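Local coordinates for GlcNAc Inducible Gene 2, GIG2 (Candida albicans, PDB 6AKZ), which binds iron and is probably an oxygenase of the DUF1479 family, with a cupin-type core, made from a gene induced by N-acetylglucosamine, at residues L165-T170 with G445-I450; S378-Q383 with F463-Y468; E435-P440 with I453-L458. All blocks are in the same frame, centred on the assembly; numbering follows the deposited sequence.

Contact 1 (L165-T170 with G445-I450); sequences LIDLDT and GGQAKI
Gln447 swings CG anti to its backbone N (chi1 -173°) and then runs out extended, while Asp167 also holds CG anti to N (chi1 170°), and the two side chains meet at a slant. The amide nitrogen of Gln447 is gripped by two carboxylates: NE2 donates to OD1 of Asp167 at 2.8 Å and to OD2 of Asp169 at 2.7 Å, the second bond being the more bent, at 132°. Both acceptors lie near the amide plane of Gln447, yet each is met from above the plane of its own carboxylate. The setting is the corner that follows Ile166, a type I beta turn from Asp167 to Thr170, held against the start of helix 445-460. Asp167 also braces that turn from within, taking the hydroxyl of Thr170 on OD2 at 2.7 Å and, weakly, the backbone N of Asp169 on OD1. Arg451, one turn further along the helix than Gln447, forms a salt bridge with OD2, which would ease the gathering of negative charge here. Toward Leu165 the contact turns apolar. Ile450 lays CG2 on CB of Asp167 at 3.6 Å and brings CG1 to the carbonyl O of Leu165 at 3.7 Å. Leu165 in turn sets CD2 against CB of Lys449 at 3.6 Å, crossing it nearly square, and the rest of the lysine leads away to bond with the carbonyl of Glu162.

Contact 2 (S378-Q383 with F463-Y468); sequences SITNIQ and FNVDKY
The lead-in to helix 466-474 folds against the turn that opens helix 382-394, with Phe463 and Tyr468 receiving Ile379 and Ile382. Ile379 touches both rings. Its CG1, anti to the backbone N (chi1 -163°), comes to CG of Tyr468 at 3.7 Å, and a chi2 of 68° turns CD1 over the centre of that ring, 3.7 Å above the plane, a CH-pi contact almost on the ring normal. The same methyl meets the edge of the other aromatic, 3.5 Å from CZ of Phe463. Ile382 supplies a second CH-pi contact: its CG2 lies over one face of Phe463, 3.8 Å from the ring centroid and shifted toward the rim. This cluster extends a layer built on helix 445-460, since Phe463 also touches Ile453 while Ile382 reaches Ala454 and Ala457. Between the two rings' positions in the chain, Val465 points CG2 at the carbonyl O of Ile379, 3.7 Å away. OD1 of Asn464 accepts from the backbone N of Asp466 at 3.2 Å, a capping bond ahead of the turn that leads into helix 466-474. On the exposed side Gln383, bent at chi2, brings NE2 to the edge of the Phe463 ring, and one water accepts from both this NE2 (3.0 Å) and the backbone N of Val465.

Contact 3 (E435-P440 with I453-L458); sequences EEFEKP and IANQAL
Residues 435-440 run past helix 445-460 with no regular structure of their own, coming nearest where the CA atoms of Glu436 and Asn455 stand 5.4 Å apart. Asn455 reads this passing backbone through a pair of bonds to a single residue. Its OD1 accepts from the N of Phe437 at 2.8 Å, in the carbonyl plane and on a lone pair, and its ND2 returns a bond to the O of Phe437 at 3.1 Å and a nearly straight 170°. The side-chain amide thus satisfies the backbone N-H and C=O of Phe437 and has its own rotation fixed by them. The ring of Phe437 is turned only slightly from the plane of that amide (13°), and OD1 lies at the ring's edge, 3.4 Å from CD2. Beyond it, CE2 touches CB of Ala454 at 3.7 Å. Leu458 closes the far end of the contact, its CD1 lying 3.9 Å from the carbonyl O of Glu435. The end of Lys439 is doubtful: NZ points tip to tip at ND2 of Asn455, 2.8 Å away, and both are donors. Helix 382-394 packs on Ala454 and Leu458 through Leu385 and Leu386, while helix 426-431 sends Arg430 to the carbonyl of Glu436, leaving this strip of chain between helices 426-431 and 445-460.

In the fold
Helix 445-460 is shared by contacts 1 and 3, and contact 2 brings in the next helix, 466-474. Contact 1 is the most buried of the three, though its polar end runs from buried Asp167 to exposed Asp169; contacts 2 and 3 are partly buried. Their chemistry differs: contact 1 joins paired carboxylates on one amide to apolar packing, contact 2 is mainly methyl groups on aromatic rings, and contact 3 relies on one side-chain amide reading a backbone. They merge into one layer: Leu165 O probably bonds to Ile379 N, Leu165 packs on Tyr468, and Thr170 touches Phe437. All three lie on the same side of the chain's centre, away from the iron site of His192, Asp194 and His355.

Contact 1 (L165-T170 with G445-I450)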
# COMPACT_ATOMS: atom_id res chain seq x y z
N LEU A 165 5.86 17.49 6.23
CA LEU A 165 5.30 16.99 7.50
C LEU A 165 5.22 15.45 7.56
O LEU A 165 4.13 14.87 7.65
CB LEU A 165 3.96 17.67 7.80
CG LEU A 165 4.12 19.18 8.06
CD1 LEU A 165 2.71 19.72 8.24
CD2 LEU A 165 4.96 19.47 9.30
N ILE A 166 6.39 14.82 7.59
CA ILE A 166 6.50 13.37 7.69
C ILE A 166 7.70 13.01 8.54
O ILE A 166 8.74 13.73 8.53
CB ILE A 166 6.48 12.72 6.31
CG1 ILE A 166 6.53 11.19 6.43
CG2 ILE A 166 7.65 13.18 5.47
CD1 ILE A 166 6.21 10.51 5.09
N ASP A 167 7.56 11.92 9.29
CA ASP A 167 8.61 11.34 10.07
C ASP A 167 8.71 9.86 9.75
O ASP A 167 7.98 9.02 10.26
CB ASP A 167 8.37 11.60 11.57
CG ASP A 167 9.33 10.79 12.48
OD1 ASP A 167 10.44 10.39 12.02
OD2 ASP A 167 8.99 10.61 13.67
N LEU A 168 9.66 9.54 8.88
CA LEU A 168 9.79 8.18 8.39
C LEU A 168 10.41 7.27 9.44
O LEU A 168 10.33 6.05 9.32
CB LEU A 168 10.64 8.20 7.12
CG LEU A 168 9.87 8.64 5.88
CD1 LEU A 168 10.84 8.87 4.73
CD2 LEU A 168 8.83 7.65 5.44
N ASP A 169 10.98 7.85 10.47
CA ASP A 169 11.46 7.07 11.61
C ASP A 169 10.34 6.56 12.50
O ASP A 169 10.60 5.82 13.47
CB ASP A 169 12.38 7.92 12.49
CG ASP A 169 13.65 8.29 11.81
OD1 ASP A 169 14.03 7.62 10.83
OD2 ASP A 169 14.30 9.26 12.27
N THR A 170 9.10 6.92 12.29
CA THR A 170 8.08 6.47 13.16
C THR A 170 7.07 5.64 12.38
O THR A 170 6.47 6.13 11.38
CB THR A 170 7.41 7.63 13.81
OG1 THR A 170 8.35 8.24 14.72
CG2 THR A 170 6.17 7.19 14.59
N GLY A 445 13.09 20.42 11.80
CA GLY A 445 12.43 20.23 10.56
C GLY A 445 11.08 19.56 10.66
O GLY A 445 10.37 19.62 11.71
N GLY A 446 10.65 19.01 9.52
CA GLY A 446 9.31 18.44 9.42
C GLY A 446 9.11 17.28 10.35
O GLY A 446 7.99 17.05 10.89
N GLN A 447 10.18 16.56 10.63
CA GLN A 447 10.12 15.48 11.60
C GLN A 447 9.70 15.96 13.03
O GLN A 447 8.81 15.39 13.69
CB GLN A 447 11.43 14.78 11.60
CG GLN A 447 11.50 13.56 12.40
CD GLN A 447 12.89 12.93 12.37
OE1 GLN A 447 13.92 13.63 12.32
NE2 GLN A 447 12.93 11.60 12.46
N ALA A 448 10.36 17.02 13.48
CA ALA A 448 9.95 17.67 14.74
C ALA A 448 8.54 18.25 14.67
O ALA A 448 7.72 18.08 15.61
CB ALA A 448 10.91 18.76 15.18
N LYS A 449 8.19 18.86 13.57
CA LYS A 449 6.91 19.48 13.46
C LYS A 449 5.78 18.46 13.47
O LYS A 449 4.75 18.67 14.14
CB LYS A 449 6.83 20.35 12.23
CG LYS A 449 7.78 21.56 12.28
CD LYS A 449 7.82 22.18 10.89
CE LYS A 449 8.77 23.38 10.88
NZ LYS A 449 9.17 23.74 9.52
N ILE A 450 5.93 17.36 12.71
CA ILE A 450 4.82 16.36 12.69
C ILE A 450 4.61 15.73 14.06
O ILE A 450 3.47 15.44 14.47
CB ILE A 450 4.96 15.36 11.52
CG1 ILE A 450 3.66 14.61 11.29
CG2 ILE A 450 6.17 14.40 11.80
CD1 ILE A 450 2.45 15.48 10.99

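Contact 2 (S378-Q383 with F463-Y468)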
# COMPACT_ATOMS: atom_id res chain seq x y z
N SER A 378 2.72 11.01 9.67
CA SER A 378 2.62 12.05 8.59
C SER A 378 1.35 12.76 8.67
O SER A 378 0.38 12.32 9.31
CB SER A 378 2.83 11.42 7.16
OG SER A 378 1.67 10.70 6.79
N ILE A 379 1.30 13.90 8.02
CA ILE A 379 0.10 14.79 8.20
C ILE A 379 -1.25 14.14 7.84
O ILE A 379 -2.26 14.33 8.56
CB ILE A 379 0.33 16.14 7.53
CG1 ILE A 379 -0.66 17.17 8.04
CG2 ILE A 379 0.28 16.10 6.02
CD1 ILE A 379 -0.41 17.53 9.48
N THR A 380 -1.28 13.29 6.82
CA THR A 380 -2.56 12.64 6.40
C THR A 380 -2.84 11.38 7.25
O THR A 380 -3.81 10.72 6.97
CB THR A 380 -2.64 12.33 4.89
OG1 THR A 380 -1.62 11.37 4.51
CG2 THR A 380 -2.46 13.60 4.03
N ASN A 381 -1.92 11.02 8.18
CA ASN A 381 -2.05 9.90 9.08
C ASN A 381 -2.40 10.31 10.52
O ASN A 381 -2.52 9.46 11.39
CB ASN A 381 -0.82 9.01 9.04
CG ASN A 381 -0.89 8.03 7.88
OD1 ASN A 381 -2.02 7.68 7.47
ND2 ASN A 381 0.24 7.69 7.26
N ILE A 382 -2.55 11.60 10.77
CA ILE A 382 -2.94 12.00 12.15
C ILE A 382 -4.35 11.48 12.46
O ILE A 382 -4.63 11.01 13.60
CB ILE A 382 -2.80 13.50 12.34
CG1 ILE A 382 -1.35 13.95 12.12
CG2 ILE A 382 -3.32 13.88 13.70
CD1 ILE A 382 -0.34 13.38 13.08
N GLN A 383 -5.23 11.47 11.48
CA GLN A 383 -6.59 10.90 11.77
C GLN A 383 -6.54 9.42 12.07
O GLN A 383 -7.24 8.93 12.92
CB GLN A 383 -7.53 11.15 10.59
CG GLN A 383 -7.89 12.60 10.46
CD GLN A 383 -8.84 13.14 11.52
OE1 GLN A 383 -9.26 12.44 12.48
NE2 GLN A 383 -9.21 14.41 11.36
N PHE A 463 -8.48 16.89 14.96
CA PHE A 463 -7.50 17.35 13.97
C PHE A 463 -8.27 17.73 12.70
O PHE A 463 -9.27 17.11 12.38
CB PHE A 463 -6.60 16.18 13.63
CG PHE A 463 -5.56 16.51 12.61
CD1 PHE A 463 -4.58 17.47 12.89
CD2 PHE A 463 -5.55 15.86 11.37
CE1 PHE A 463 -3.63 17.78 11.94
CE2 PHE A 463 -4.61 16.19 10.42
CZ PHE A 463 -3.67 17.16 10.70
N ASN A 464 -7.78 18.73 11.99
CA ASN A 464 -8.27 19.03 10.69
C ASN A 464 -7.14 19.15 9.68
O ASN A 464 -6.29 20.03 9.78
CB ASN A 464 -9.07 20.31 10.69
CG ASN A 464 -9.99 20.38 9.51
OD1 ASN A 464 -9.54 20.37 8.37
ND2 ASN A 464 -11.28 20.39 9.77
N VAL A 465 -7.17 18.28 8.69
CA VAL A 465 -6.05 18.15 7.76
C VAL A 465 -5.98 19.26 6.71
O VAL A 465 -4.88 19.63 6.29
CB VAL A 465 -6.06 16.77 7.06
CG1 VAL A 465 -7.12 16.71 5.93
CG2 VAL A 465 -4.65 16.38 6.58
N ASP A 466 -7.15 19.80 6.32
CA ASP A 466 -7.27 20.65 5.10
C ASP A 466 -6.32 21.82 4.99
O ASP A 466 -5.85 22.12 3.90
CB ASP A 466 -8.70 21.21 5.00
CG ASP A 466 -9.74 20.12 4.83
OD1 ASP A 466 -9.46 19.15 4.10
OD2 ASP A 466 -10.84 20.24 5.44
N LYS A 467 -6.10 22.48 6.13
CA LYS A 467 -5.23 23.62 6.24
C LYS A 467 -3.84 23.31 5.67
O LYS A 467 -3.27 24.08 4.88
CB LYS A 467 -5.16 23.99 7.73
CG LYS A 467 -4.05 24.94 8.12
CD LYS A 467 -4.20 25.39 9.58
CE LYS A 467 -3.41 24.53 10.54
NZ LYS A 467 -3.57 24.99 11.93
N TYR A 468 -3.30 22.15 6.08
CA TYR A 468 -1.95 21.74 5.69
C TYR A 468 -1.92 21.40 4.22
O TYR A 468 -0.99 21.81 3.54
CB TYR A 468 -1.56 20.50 6.48
CG TYR A 468 -1.57 20.75 7.92
CD1 TYR A 468 -0.53 21.45 8.47
CD2 TYR A 468 -2.69 20.42 8.74
CE1 TYR A 468 -0.51 21.75 9.81
CE2 TYR A 468 -2.68 20.73 10.10
CZ TYR A 468 -1.56 21.40 10.61
OH TYR A 468 -1.42 21.75 11.91
O HOH W 1 -8.99 15.81 8.66

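Contact 3 (E435-P440 with I453-L458)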
# COMPACT_ATOMS: atom_id res chain seq x y z
N GLU A 435 0.62 7.40 23.65
CA GLU A 435 1.66 8.10 24.37
C GLU A 435 2.19 9.18 23.45
O GLU A 435 2.33 8.93 22.24
CB GLU A 435 2.77 7.12 24.66
CG GLU A 435 3.97 7.72 25.35
CD GLU A 435 3.59 8.24 26.75
OE1 GLU A 435 3.13 7.42 27.57
OE2 GLU A 435 3.68 9.47 26.96
N GLU A 436 2.52 10.35 24.01
CA GLU A 436 3.02 11.44 23.20
C GLU A 436 4.40 11.06 22.67
O GLU A 436 5.17 10.26 23.26
CB GLU A 436 3.15 12.75 24.02
CG GLU A 436 1.83 13.25 24.58
CD GLU A 436 1.49 12.73 26.01
OE1 GLU A 436 1.76 11.53 26.41
OE2 GLU A 436 0.94 13.56 26.75
N PHE A 437 4.72 11.64 21.53
CA PHE A 437 6.04 11.47 20.87
C PHE A 437 7.10 12.31 21.53
O PHE A 437 6.85 13.40 21.97
CB PHE A 437 5.93 11.82 19.39
CG PHE A 437 5.01 10.89 18.65
CD1 PHE A 437 5.48 9.64 18.28
CD2 PHE A 437 3.72 11.25 18.39
CE1 PHE A 437 4.62 8.74 17.69
CE2 PHE A 437 2.87 10.36 17.73
CZ PHE A 437 3.35 9.09 17.37
N GLU A 438 8.27 11.71 21.73
CA GLU A 438 9.42 12.41 22.20
C GLU A 438 9.99 13.26 21.05
O GLU A 438 9.97 12.84 19.91
CB GLU A 438 10.46 11.37 22.67
CG GLU A 438 11.53 11.90 23.60
CD GLU A 438 12.79 11.01 23.63
OE1 GLU A 438 12.64 9.77 23.57
OE2 GLU A 438 13.94 11.55 23.65
N LYS A 439 10.45 14.47 21.34
CA LYS A 439 11.15 15.28 20.34
C LYS A 439 12.45 15.74 20.94
O LYS A 439 12.39 16.70 21.69
CB LYS A 439 10.41 16.50 19.98
CG LYS A 439 9.08 16.12 19.48
CD LYS A 439 8.59 17.40 18.96
CE LYS A 439 7.14 17.48 18.96
NZ LYS A 439 6.37 16.56 19.79
N PRO A 440 13.55 15.03 20.65
CA PRO A 440 14.87 15.25 21.21
C PRO A 440 15.34 16.68 20.95
O PRO A 440 14.93 17.29 19.93
CB PRO A 440 15.74 14.27 20.42
CG PRO A 440 14.85 13.19 20.00
CD PRO A 440 13.51 13.82 19.80
N ILE A 453 2.60 18.23 16.03
CA ILE A 453 1.20 18.28 15.56
C ILE A 453 0.44 17.03 16.07
O ILE A 453 -0.70 17.15 16.60
CB ILE A 453 1.19 18.38 14.06
CG1 ILE A 453 1.69 19.78 13.64
CG2 ILE A 453 -0.22 18.06 13.50
CD1 ILE A 453 2.10 19.85 12.17
N ALA A 454 1.07 15.86 16.01
CA ALA A 454 0.44 14.67 16.60
C ALA A 454 0.15 14.80 18.09
O ALA A 454 -0.96 14.49 18.55
CB ALA A 454 1.26 13.41 16.36
N ASN A 455 1.13 15.26 18.82
CA ASN A 455 0.95 15.51 20.23
C ASN A 455 -0.17 16.48 20.53
O ASN A 455 -0.96 16.21 21.47
CB ASN A 455 2.26 15.98 20.81
CG ASN A 455 3.29 14.87 20.92
OD1 ASN A 455 3.05 13.67 20.69
ND2 ASN A 455 4.45 15.27 21.29
N GLN A 456 -0.29 17.55 19.77
CA GLN A 456 -1.41 18.46 19.88
C GLN A 456 -2.78 17.79 19.62
O GLN A 456 -3.75 18.05 20.34
CB GLN A 456 -1.26 19.63 18.95
CG GLN A 456 -0.07 20.58 19.15
CD GLN A 456 0.14 21.46 17.93
OE1 GLN A 456 -0.79 22.04 17.42
NE2 GLN A 456 1.37 21.51 17.39
N ALA A 457 -2.87 17.00 18.55
CA ALA A 457 -4.01 16.21 18.31
C ALA A 457 -4.30 15.20 19.40
O ALA A 457 -5.45 15.06 19.79
CB ALA A 457 -3.95 15.56 16.94
N LEU A 458 -3.29 14.54 19.97
CA LEU A 458 -3.59 13.64 21.05
C LEU A 458 -4.14 14.42 22.24
O LEU A 458 -5.06 13.91 22.92
CB LEU A 458 -2.40 12.86 21.44
CG LEU A 458 -1.79 11.93 20.38
CD1 LEU A 458 -0.49 11.34 20.93
CD2 LEU A 458 -2.77 10.80 20.07